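Local coordinates for type VI secretion system-associated protein TagF (Pseudomonas aeruginosa PAO1, PDB 2QNU) that is associated with the type VI secretion system, probably as an accessory or regulatory factor, and pairs here with a second copy of itself, at the interface of chains A and B. Sequence-based numbering; all coordinates share one arbitrary frame. Chains: chain A/B, Uncharacterized protein PA0076.

The interface of chains A and B. Residues chain A 157-162, 168, 171; chain B 193-197.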
loop_
_atom_site.group_PDB
_atom_site.type_symbol
_atom_site.label_atom_id
_atom_site.label_comp_id
_atom_site.label_asym_id
_atom_site.label_seq_id
_atom_site.Cartn_x
_atom_site.Cartn_y
_atom_site.Cartn_z
ATOM N N LEU A 157 8.551 -6.122 -11.563
ATOM C CA LEU A 157 7.234 -6.625 -11.197
ATOM C C LEU A 157 7.294 -7.167 -9.821
ATOM O O LEU A 157 8.173 -7.997 -9.536
ATOM C CB LEU A 157 6.862 -7.735 -12.146
ATOM C CG LEU A 157 5.757 -8.732 -11.772
ATOM C CD1 LEU A 157 4.408 -8.064 -11.456
ATOM C CD2 LEU A 157 5.645 -9.852 -12.919
ATOM N N LEU A 158 6.388 -6.710 -8.955
ATOM C CA LEU A 158 6.253 -7.333 -7.665
ATOM C C LEU A 158 5.064 -8.286 -7.749
ATOM O O LEU A 158 3.903 -7.816 -7.911
ATOM C CB LEU A 158 5.932 -6.345 -6.526
ATOM C CG LEU A 158 7.106 -5.541 -5.961
ATOM C CD1 LEU A 158 6.506 -4.388 -5.062
ATOM C CD2 LEU A 158 8.081 -6.440 -5.217
ATOM N N ARG A 159 5.352 -9.560 -7.495
ATOM C CA ARG A 159 4.322 -10.585 -7.485
ATOM C C ARG A 159 4.087 -11.037 -6.071
ATOM O O ARG A 159 5.007 -11.390 -5.374
ATOM C CB ARG A 159 4.714 -11.797 -8.378
ATOM C CG ARG A 159 3.998 -13.075 -7.938
ATOM C CD ARG A 159 4.278 -14.295 -8.774
ATOM N NE ARG A 159 3.109 -14.548 -9.597
ATOM C CZ ARG A 159 2.048 -15.309 -9.302
ATOM N NH1 ARG A 159 1.900 -16.010 -8.192
ATOM N NH2 ARG A 159 1.119 -15.350 -10.202
ATOM N N SER A 160 2.830 -10.990 -5.664
ATOM C CA SER A 160 2.428 -11.356 -4.373
ATOM C C SER A 160 1.560 -12.637 -4.430
ATOM O O SER A 160 0.660 -12.759 -5.239
ATOM C CB SER A 160 1.614 -10.190 -3.727
ATOM O OG SER A 160 2.317 -8.938 -3.822
ATOM N N GLU A 161 1.709 -13.492 -3.448
ATOM C CA GLU A 161 0.941 -14.754 -3.439
ATOM C C GLU A 161 -0.320 -14.490 -2.712
ATOM O O GLU A 161 -0.524 -14.948 -1.592
ATOM C CB GLU A 161 1.769 -15.871 -2.794
ATOM C CG GLU A 161 3.140 -16.047 -3.507
ATOM C CD GLU A 161 3.006 -16.223 -5.008
ATOM O OE1 GLU A 161 1.990 -16.772 -5.423
ATOM O OE2 GLU A 161 3.881 -15.817 -5.812
ATOM N N ALA A 162 -1.132 -13.619 -3.295
ATOM C CA ALA A 162 -2.414 -13.218 -2.656
ATOM C C ALA A 162 -3.548 -13.677 -3.578
ATOM O O ALA A 162 -3.585 -13.273 -4.751
ATOM C CB ALA A 162 -2.451 -11.744 -2.478
ATOM N N ARG A 168 -5.117 -9.867 -0.785
ATOM C CA ARG A 168 -4.782 -8.782 -1.676
ATOM C C ARG A 168 -4.789 -7.437 -0.905
ATOM O O ARG A 168 -3.890 -6.664 -1.068
ATOM C CB ARG A 168 -5.730 -8.736 -2.893
ATOM C CG ARG A 168 -5.394 -9.778 -3.991
ATOM C CD ARG A 168 -6.113 -9.522 -5.287
ATOM N NE ARG A 168 -7.570 -9.433 -5.093
ATOM C CZ ARG A 168 -8.425 -10.453 -5.116
ATOM N NH1 ARG A 168 -7.979 -11.683 -5.339
ATOM N NH2 ARG A 168 -9.737 -10.220 -4.889
ATOM N N ALA A 171 -1.771 -7.349 1.221
ATOM C CA ALA A 171 -0.545 -7.168 0.492
ATOM C C ALA A 171 -0.366 -5.731 0.048
ATOM O O ALA A 171 0.758 -5.250 0.031
ATOM C CB ALA A 171 -0.501 -8.084 -0.722
ATOM N N ALA B 193 -2.406 -18.464 -9.769
ATOM C CA ALA B 193 -3.221 -17.387 -9.264
ATOM C C ALA B 193 -2.375 -16.514 -8.355
ATOM O O ALA B 193 -1.547 -17.011 -7.560
ATOM C CB ALA B 193 -4.414 -17.935 -8.477
ATOM N N GLY B 194 -2.591 -15.208 -8.480
ATOM C CA GLY B 194 -1.855 -14.266 -7.664
ATOM C C GLY B 194 -2.106 -12.848 -8.118
ATOM O O GLY B 194 -2.951 -12.583 -8.993
ATOM N N LEU B 195 -1.315 -11.960 -7.548
ATOM C CA LEU B 195 -1.454 -10.525 -7.774
ATOM C C LEU B 195 -0.088 -9.961 -8.266
ATOM O O LEU B 195 0.963 -10.280 -7.712
ATOM C CB LEU B 195 -1.823 -9.893 -6.444
ATOM C CG LEU B 195 -1.811 -8.338 -6.317
ATOM C CD1 LEU B 195 -2.891 -7.775 -7.164
ATOM C CD2 LEU B 195 -2.043 -7.896 -4.839
HETATM N N MSE B 196 -0.148 -9.115 -9.279
HETATM C CA MSE B 196 1.010 -8.438 -9.870
HETATM C C MSE B 196 0.854 -6.925 -9.777
HETATM O O MSE B 196 -0.244 -6.402 -9.977
HETATM C CB MSE B 196 1.079 -8.809 -11.358
HETATM C CG MSE B 196 1.233 -10.343 -11.630
HETATM SE SE MSE B 196 0.843 -10.562 -13.622
HETATM C CE MSE B 196 2.620 -10.259 -14.279
ATOM N N ARG B 197 1.957 -6.212 -9.464
ATOM C CA ARG B 197 1.966 -4.729 -9.434
ATOM C C ARG B 197 3.084 -4.178 -10.277
ATOM O O ARG B 197 4.226 -4.615 -10.118
ATOM C CB ARG B 197 2.231 -4.248 -8.013
ATOM C CG ARG B 197 2.248 -2.732 -7.849
ATOM C CD ARG B 197 2.541 -2.336 -6.388
ATOM N NE ARG B 197 2.248 -0.901 -6.076
ATOM C CZ ARG B 197 3.015 0.080 -6.539
ATOM N NH1 ARG B 197 4.078 -0.208 -7.282
ATOM N NH2 ARG B 197 2.756 1.351 -6.274
HETATM O O HOH W 1 1.883 -7.866 -5.952
#
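Strand 157-160 of chain A runs antiparallel to strand 194-199 of chain B, the two joined by paired main-chain bonds, an example of strand pairing between subunits that may reflect a dimer in solution, though the crystal assembly alone does not show it. A two-fold axis relating the copies repeats the contact with the roles of A and B reversed. At one end A:Leu158 and B:Arg197 exchange two bonds, A:Leu158 N giving to B:Arg197 O at 3.2 Å and B:Arg197 N returning to A:Leu158 O. The second pair joins A:Ser160 and B:Leu195. Its straightest bond, 171° at the hydrogen, sends A:Ser160 N almost along the C=O axis of B:Leu195 O.

Side chains then differ on the two faces of the paired strands. On one, A:Leu157 has CG anti to the backbone N (chi1 161°) and crosses the selenomethionine B:Met196 obliquely. Its two methyl groups divide the work: CD1 sits 3.4 Å from B:Met196 CB, while CD2 meets the terminal methyl CE, which a bend at chi3 turns aside; both contacts are tight. Nearby, A:Arg159 bends at chi3 and is held within its own chain by A:Glu161. NH1 bonds in the guanidinium plane to the syn lone pair of A:Glu161 OE2 at 3.1 Å, and it also forms a salt bridge with OE1. This pairing probably offsets the arginine charge and steadies the guanidinium beside B:Ala193 and B:Gly194.

The opposite face carries B:Leu195, the residue of this patch that buries most surface, 79 Å². With CG anti to its backbone N, its branched tip reaches helix 165-177 of chain A, where CD2 lies 3.9 Å from A:Arg168 CG, the aliphatic part of the arginine, as the chains cross obliquely. A water on this face links the A:Ser160 hydroxyl OG to two carbonyl oxygens that each already accept a bond from the other chain. It lies 2.8 Å from A:Leu158 O and somewhat farther from B:Leu195 O.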